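Local coordinates for protein diaminopimelate decarboxylase (Psychromonas ingrahamii, PDB 4XG1) that probably decarboxylates meso-diaminopimelate to L-lysine with the help of pyridoxal 5'-phosphate, the last step of lysine biosynthesis by the diaminopimelate pathway, at residues P275-M280 / L311-L316; Y376-S381 / A390-V395. All coordinates share one frame; numbering follows the deposited sequence.

From the N terminus, early strands including 30-34 of the mixed sheet lead into the parallel strands of the TIM barrel, and the last of these, 270-273, runs into the 275-280 segment. Interaction 1 joins this barrel end to 311-316, closing a loop made largely of strands 284-294 and 300-304 of the mixed sheet. The chain continues through strand 367-371 before interaction 2 opens at 376-381 and closes at 390-395, a short loop that brings the active-site turn against strand 391-396. The two contacts therefore follow in series, neither enclosing nor crossing the other. They meet in space where Arg313 CD packs on Tyr376 O, and both touch LLP and the second subunit.

Interaction 1 of 2, residues P275-M280 / L311-L316; sequences PGRAIM and LIRPAL. With LLP ((2S)-2-amino-6-[[3-hydroxy-2-methyl-5-(phosphonooxymethyl)pyridin-4-yl]methylideneamino]hexanoic acid), chain T.
Arg277 and Arg313 approach from short helices whose backbones stay well apart, 12.8 Å between their CA atoms, and at the mouth of the TIM barrel their long side chains reach across the gap and meet at the carboxylate of the lysine-pyridoxal phosphate adduct LLP. Gly276 is the N-cap of helix 277-280, and this helix start holds the phosphate: Gly276 N donates to LLP OP3 at 3.1 Å and Arg277 N to LLP OP1 at 2.7 Å, a phosphate bound at a helix N terminus. The side chain of Arg277 then leaves the phosphate for the other end of the ligand. With CG anti to the backbone N (chi1 -171°) and a bend at chi3, it brings NH1 and NH2 to LLP OXT, which lies at the edge of the guanidinium; Ser203 and Tyr245 also bond these nitrogens. Arg313 meets the same carboxylate with two donors, NE reaching LLP O at 2.7 Å and NH2 reaching LLP OXT at 2.8 Å. The guanidinium planes are turned 64° apart, and Arg277 NH1 sits over one face of Arg313, 3.4 Å from Arg313 NH2, two donors with no bond between them. The carboxylate would probably offset their like charges in part, consistent with the predicted substrate-binding role of both arginines. Between them they give LLP OXT three bonds, the longest from Arg277 NH2 at 3.3 Å.

Interaction 2 of 2, residues Y376-S381 / A390-V395; sequences YGSTMS and AAEILV. With LLP ((2S)-2-amino-6-[[3-hydroxy-2-methyl-5-(phosphonooxymethyl)pyridin-4-yl]methylideneamino]hexanoic acid), chain T.
Ser378 and Glu392 are the two residues that touch where the 3-10 turn 378-380 faces strand 391-396 of the mixed sheet beside the barrel. This side is loose: Ser378 OG lies 3.4 Å from Glu392 OE2 in a weak and unsettled hydrogen bond, the hydroxyl also having a weak bond with Tyr33 OH, and Ser378 CB rests near the same carboxylate. Glu392 extends beyond CG to reach across, but its stronger partner is Tyr33 OH, on the neighbouring strand 30-34. Both residues are buried, so this looser side is not a solvent-facing one. Within the turn, Ser378 O accepts from both Ser381 N and Ser381 OG, the hydroxyl at 2.7 Å.

The tightly packed part lies just before the turn, against LLP. Tyr376 has CG anti to its carbonyl carbon (chi1 -52°), which lays its ring along the ligand: LLP CB sits 3.5 Å above the ring plane, over the centre, while LLP OP1 lies in the ring plane at its edge. Replacing Tyr376 with an alanine would probably leave LLP OP1 without this hydroxyl donor and open a gap beside the aliphatic chain of the ligand. Met380 adds its sulfur, SD 3.5 Å from LLP N, and Tyr384 of the second subunit packs on both Tyr376 and Met380. From Tyr376, OH donates to LLP OP1 at 2.6 Å.

Interaction 1 of 2, residues P275-M280 / L311-L316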
loop_
_atom_site.group_PDB
_atom_site.type_symbol
_atom_site.label_atom_id
_atom_site.label_comp_id
_atom_site.label_asym_id
_atom_site.label_seq_id
_atom_site.Cartn_x
_atom_site.Cartn_y
_atom_site.Cartn_z
ATOM N N PRO B 275 0.721 -12.848 18.266
ATOM C CA PRO B 275 1.747 -11.897 17.910
ATOM C C PRO B 275 2.090 -11.884 16.392
ATOM O O PRO B 275 2.123 -12.926 15.756
ATOM C CB PRO B 275 2.954 -12.393 18.715
ATOM C CG PRO B 275 2.747 -13.859 18.783
ATOM C CD PRO B 275 1.280 -14.014 18.964
ATOM N N GLY B 276 2.443 -10.714 15.871
ATOM C CA GLY B 276 2.959 -10.583 14.503
ATOM C C GLY B 276 4.303 -9.899 14.455
ATOM O O GLY B 276 5.350 -10.545 14.269
ATOM N N ARG B 277 4.274 -8.595 14.692
ATOM C CA ARG B 277 5.485 -7.781 14.712
ATOM C C ARG B 277 6.618 -8.359 15.569
ATOM O O ARG B 277 7.757 -8.403 15.144
ATOM C CB ARG B 277 5.141 -6.382 15.191
ATOM C CG ARG B 277 6.259 -5.377 15.068
ATOM C CD ARG B 277 5.959 -4.039 15.741
ATOM N NE ARG B 277 4.605 -3.567 15.594
ATOM C CZ ARG B 277 4.130 -2.798 14.619
ATOM N NH1 ARG B 277 4.860 -2.378 13.609
ATOM N NH2 ARG B 277 2.840 -2.476 14.650
ATOM N N ALA B 278 6.296 -8.793 16.785
ATOM C CA ALA B 278 7.309 -9.237 17.740
ATOM C C ALA B 278 8.043 -10.457 17.218
ATOM O O ALA B 278 9.236 -10.640 17.475
ATOM C CB ALA B 278 6.676 -9.549 19.062
ATOM N N ILE B 279 7.355 -11.250 16.410
ATOM C CA ILE B 279 8.027 -12.370 15.761
ATOM C C ILE B 279 8.819 -11.968 14.531
ATOM O O ILE B 279 9.941 -12.405 14.356
ATOM C CB ILE B 279 7.048 -13.494 15.430
ATOM C CG1 ILE B 279 6.556 -14.103 16.732
ATOM C CG2 ILE B 279 7.718 -14.559 14.568
ATOM C CD1 ILE B 279 5.432 -15.086 16.542
ATOM N N MET B 280 8.270 -11.138 13.671
ATOM C CA MET B 280 8.878 -10.940 12.325
ATOM C C MET B 280 9.661 -9.674 12.108
ATOM O O MET B 280 10.521 -9.647 11.233
ATOM C CB MET B 280 7.796 -11.007 11.262
ATOM C CG MET B 280 7.184 -12.378 11.093
ATOM S SD MET B 280 8.336 -13.630 10.540
ATOM C CE MET B 280 9.219 -12.822 9.203
ATOM N N LEU B 311 8.241 -0.583 0.630
ATOM C CA LEU B 311 8.121 -0.401 2.067
ATOM C C LEU B 311 7.422 0.871 2.355
ATOM O O LEU B 311 7.975 1.978 2.169
ATOM C CB LEU B 311 9.504 -0.354 2.729
ATOM C CG LEU B 311 9.542 -0.092 4.236
ATOM C CD1 LEU B 311 9.033 -1.282 5.015
ATOM C CD2 LEU B 311 10.954 0.190 4.683
ATOM N N ILE B 312 6.199 0.763 2.860
ATOM C CA ILE B 312 5.369 1.967 3.013
ATOM C C ILE B 312 5.407 2.595 4.408
ATOM O O ILE B 312 4.865 3.676 4.629
ATOM C CB ILE B 312 3.931 1.685 2.574
ATOM C CG1 ILE B 312 3.227 3.003 2.195
ATOM C CG2 ILE B 312 3.168 0.991 3.678
ATOM C CD1 ILE B 312 1.951 2.835 1.425
ATOM N N ARG B 313 6.037 1.920 5.350
ATOM C CA ARG B 313 5.885 2.293 6.768
ATOM C C ARG B 313 6.362 3.720 7.024
ATOM O O ARG B 313 5.677 4.489 7.692
ATOM C CB ARG B 313 6.560 1.299 7.710
ATOM C CG ARG B 313 6.231 -0.158 7.426
ATOM C CD ARG B 313 6.434 -1.096 8.620
ATOM N NE ARG B 313 5.699 -0.600 9.791
ATOM C CZ ARG B 313 6.221 0.050 10.833
ATOM N NH1 ARG B 313 7.521 0.306 10.901
ATOM N NH2 ARG B 313 5.426 0.429 11.825
ATOM N N PRO B 314 7.514 4.102 6.473
ATOM C CA PRO B 314 7.938 5.469 6.677
ATOM C C PRO B 314 6.974 6.496 6.108
ATOM O O PRO B 314 6.619 7.462 6.791
ATOM C CB PRO B 314 9.298 5.525 5.951
ATOM C CG PRO B 314 9.793 4.113 5.986
ATOM C CD PRO B 314 8.536 3.314 5.763
ATOM N N ALA B 315 6.526 6.303 4.889
ATOM C CA ALA B 315 5.541 7.241 4.303
ATOM C C ALA B 315 4.196 7.235 4.991
ATOM O O ALA B 315 3.584 8.258 5.189
ATOM C CB ALA B 315 5.329 6.903 2.848
ATOM N N LEU B 316 3.732 6.083 5.405
ATOM C CA LEU B 316 2.376 6.003 5.915
ATOM C C LEU B 316 2.292 6.366 7.395
ATOM O O LEU B 316 1.274 6.903 7.842
ATOM C CB LEU B 316 1.787 4.619 5.679
ATOM C CG LEU B 316 0.369 4.434 6.223
ATOM C CD1 LEU B 316 -0.603 5.447 5.610
ATOM C CD2 LEU B 316 -0.089 3.012 5.911
HETATM N N1 LLP T . -4.439 -9.583 16.103
HETATM C C2 LLP T . -5.273 -8.684 15.566
HETATM C "C2'" LLP T . -6.760 -8.883 15.710
HETATM C C3 LLP T . -4.686 -7.546 14.834
HETATM O O3 LLP T . -5.485 -6.594 14.299
HETATM C C4 LLP T . -3.227 -7.424 14.740
HETATM C "C4'" LLP T . -2.538 -6.290 14.050
HETATM C C5 LLP T . -2.415 -8.481 15.376
HETATM C C6 LLP T . -3.083 -9.519 16.010
HETATM C "C5'" LLP T . -0.911 -8.489 15.333
HETATM O OP4 LLP T . -0.351 -7.383 15.922
HETATM P P LLP T . 1.229 -7.174 16.088
HETATM O OP1 LLP T . 1.787 -7.496 14.709
HETATM O OP2 LLP T . 1.447 -5.750 16.652
HETATM O OP3 LLP T . 1.703 -8.059 17.257
HETATM N N LLP T . 0.551 -1.855 9.360
HETATM C CA LLP T . 0.914 -1.473 10.786
HETATM C CB LLP T . 0.648 -2.624 11.750
HETATM C CG LLP T . -0.680 -2.595 12.483
HETATM C CD LLP T . -1.401 -3.923 12.425
HETATM C CE LLP T . -2.625 -3.905 13.360
HETATM N NZ LLP T . -3.343 -5.174 13.594
HETATM C C LLP T . 2.395 -1.188 10.847
HETATM O O LLP T . 3.121 -1.369 9.884
HETATM O OXT LLP T . 2.941 -0.780 11.859
#

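Interaction 2 of 2, residues Y376-S381 / A390-V395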
loop_
_atom_site.group_PDB
_atom_site.type_symbol
_atom_site.label_atom_id
_atom_site.label_comp_id
_atom_site.label_asym_id
_atom_site.label_seq_id
_atom_site.Cartn_x
_atom_site.Cartn_y
_atom_site.Cartn_z
ATOM N N TYR B 376 4.978 -6.094 8.213
ATOM C CA TYR B 376 4.301 -4.989 7.558
ATOM C C TYR B 376 5.202 -4.333 6.523
ATOM O O TYR B 376 5.137 -3.110 6.300
ATOM C CB TYR B 376 3.771 -4.019 8.606
ATOM C CG TYR B 376 2.961 -4.768 9.633
ATOM C CD1 TYR B 376 1.706 -5.275 9.308
ATOM C CD2 TYR B 376 3.445 -5.019 10.890
ATOM C CE1 TYR B 376 0.954 -5.975 10.234
ATOM C CE2 TYR B 376 2.701 -5.751 11.828
ATOM C CZ TYR B 376 1.481 -6.222 11.486
ATOM O OH TYR B 376 0.739 -6.931 12.362
ATOM N N GLY B 377 6.000 -5.174 5.871
ATOM C CA GLY B 377 6.916 -4.743 4.815
ATOM C C GLY B 377 6.359 -5.164 3.475
ATOM O O GLY B 377 5.607 -4.399 2.809
ATOM N N SER B 378 6.665 -6.391 3.082
ATOM C CA SER B 378 6.153 -6.888 1.834
ATOM C C SER B 378 4.656 -7.004 1.841
ATOM O O SER B 378 4.052 -6.877 0.785
ATOM C CB SER B 378 6.712 -8.252 1.514
ATOM O OG SER B 378 6.373 -9.095 2.562
ATOM N N THR B 379 4.039 -7.226 2.991
ATOM C CA THR B 379 2.586 -7.358 3.022
ATOM C C THR B 379 1.859 -6.097 2.623
ATOM O O THR B 379 0.714 -6.165 2.201
ATOM C CB THR B 379 2.019 -7.842 4.373
ATOM O OG1 THR B 379 2.428 -7.008 5.453
ATOM C CG2 THR B 379 2.429 -9.221 4.608
ATOM N N MET B 380 2.506 -4.957 2.790
ATOM C CA MET B 380 1.879 -3.713 2.411
ATOM C C MET B 380 2.418 -3.212 1.079
ATOM O O MET B 380 2.105 -2.073 0.713
ATOM C CB MET B 380 2.057 -2.637 3.483
ATOM C CG MET B 380 1.633 -3.106 4.851
ATOM S SD MET B 380 1.530 -1.763 6.033
ATOM C CE MET B 380 0.076 -0.894 5.503
ATOM N N SER B 381 3.189 -4.013 0.358
ATOM C CA SER B 381 3.795 -3.550 -0.869
ATOM C C SER B 381 2.846 -3.545 -2.013
ATOM O O SER B 381 1.842 -4.266 -2.029
ATOM C CB SER B 381 4.969 -4.395 -1.258
ATOM O OG SER B 381 4.515 -5.705 -1.586
ATOM N N ALA B 390 9.451 -6.741 -5.087
ATOM C CA ALA B 390 10.750 -7.231 -4.748
ATOM C C ALA B 390 10.787 -8.720 -4.556
ATOM O O ALA B 390 9.788 -9.363 -4.274
ATOM C CB ALA B 390 11.198 -6.578 -3.447
ATOM N N ALA B 391 11.974 -9.254 -4.727
ATOM C CA ALA B 391 12.230 -10.646 -4.425
ATOM C C ALA B 391 12.319 -10.769 -2.938
ATOM O O ALA B 391 12.719 -9.839 -2.286
ATOM C CB ALA B 391 13.519 -11.122 -5.081
ATOM N N GLU B 392 11.940 -11.917 -2.417
ATOM C CA GLU B 392 12.080 -12.200 -1.018
ATOM C C GLU B 392 12.875 -13.481 -0.886
ATOM O O GLU B 392 12.597 -14.474 -1.552
ATOM C CB GLU B 392 10.712 -12.363 -0.362
ATOM C CG GLU B 392 9.931 -11.087 -0.238
ATOM C CD GLU B 392 8.508 -11.310 0.164
ATOM O OE1 GLU B 392 7.626 -11.200 -0.701
ATOM O OE2 GLU B 392 8.235 -11.603 1.348
ATOM N N ILE B 393 13.857 -13.437 0.023
ATOM C CA ILE B 393 14.843 -14.481 0.203
ATOM C C ILE B 393 14.918 -14.916 1.633
ATOM O O ILE B 393 14.994 -14.095 2.543
ATOM C CB ILE B 393 16.211 -13.948 -0.158
ATOM C CG1 ILE B 393 16.209 -13.524 -1.607
ATOM C CG2 ILE B 393 17.294 -15.022 0.017
ATOM C CD1 ILE B 393 17.420 -12.693 -1.963
ATOM N N LEU B 394 14.938 -16.217 1.835
ATOM C CA LEU B 394 15.034 -16.787 3.166
ATOM C C LEU B 394 16.384 -17.464 3.337
ATOM O O LEU B 394 16.708 -18.395 2.589
ATOM C CB LEU B 394 13.925 -17.825 3.377
ATOM C CG LEU B 394 13.812 -18.365 4.806
ATOM C CD1 LEU B 394 13.746 -17.267 5.864
ATOM C CD2 LEU B 394 12.579 -19.216 4.919
ATOM N N VAL B 395 17.135 -17.008 4.329
ATOM C CA VAL B 395 18.429 -17.560 4.622
ATOM C C VAL B 395 18.385 -18.573 5.758
ATOM O O VAL B 395 17.776 -18.347 6.807
ATOM C CB VAL B 395 19.430 -16.495 4.994
ATOM C CG1 VAL B 395 20.753 -17.144 5.390
ATOM C CG2 VAL B 395 19.657 -15.573 3.817
HETATM N N1 LLP T . -4.439 -9.583 16.103
HETATM C C2 LLP T . -5.273 -8.684 15.566
HETATM C "C2'" LLP T . -6.760 -8.883 15.710
HETATM C C3 LLP T . -4.686 -7.546 14.834
HETATM O O3 LLP T . -5.485 -6.594 14.299
HETATM C C4 LLP T . -3.227 -7.424 14.740
HETATM C "C4'" LLP T . -2.538 -6.290 14.050
HETATM C C5 LLP T . -2.415 -8.481 15.376
HETATM C C6 LLP T . -3.083 -9.519 16.010
HETATM C "C5'" LLP T . -0.911 -8.489 15.333
HETATM O OP4 LLP T . -0.351 -7.383 15.922
HETATM P P LLP T . 1.229 -7.174 16.088
HETATM O OP1 LLP T . 1.787 -7.496 14.709
HETATM O OP2 LLP T . 1.447 -5.750 16.652
HETATM O OP3 LLP T . 1.703 -8.059 17.257
HETATM N N LLP T . 0.551 -1.855 9.360
HETATM C CA LLP T . 0.914 -1.473 10.786
HETATM C CB LLP T . 0.648 -2.624 11.750
HETATM C CG LLP T . -0.680 -2.595 12.483
HETATM C CD LLP T . -1.401 -3.923 12.425
HETATM C CE LLP T . -2.625 -3.905 13.360
HETATM N NZ LLP T . -3.343 -5.174 13.594
HETATM C C LLP T . 2.395 -1.188 10.847
HETATM O O LLP T . 3.121 -1.369 9.884
HETATM O OXT LLP T . 2.941 -0.780 11.859
#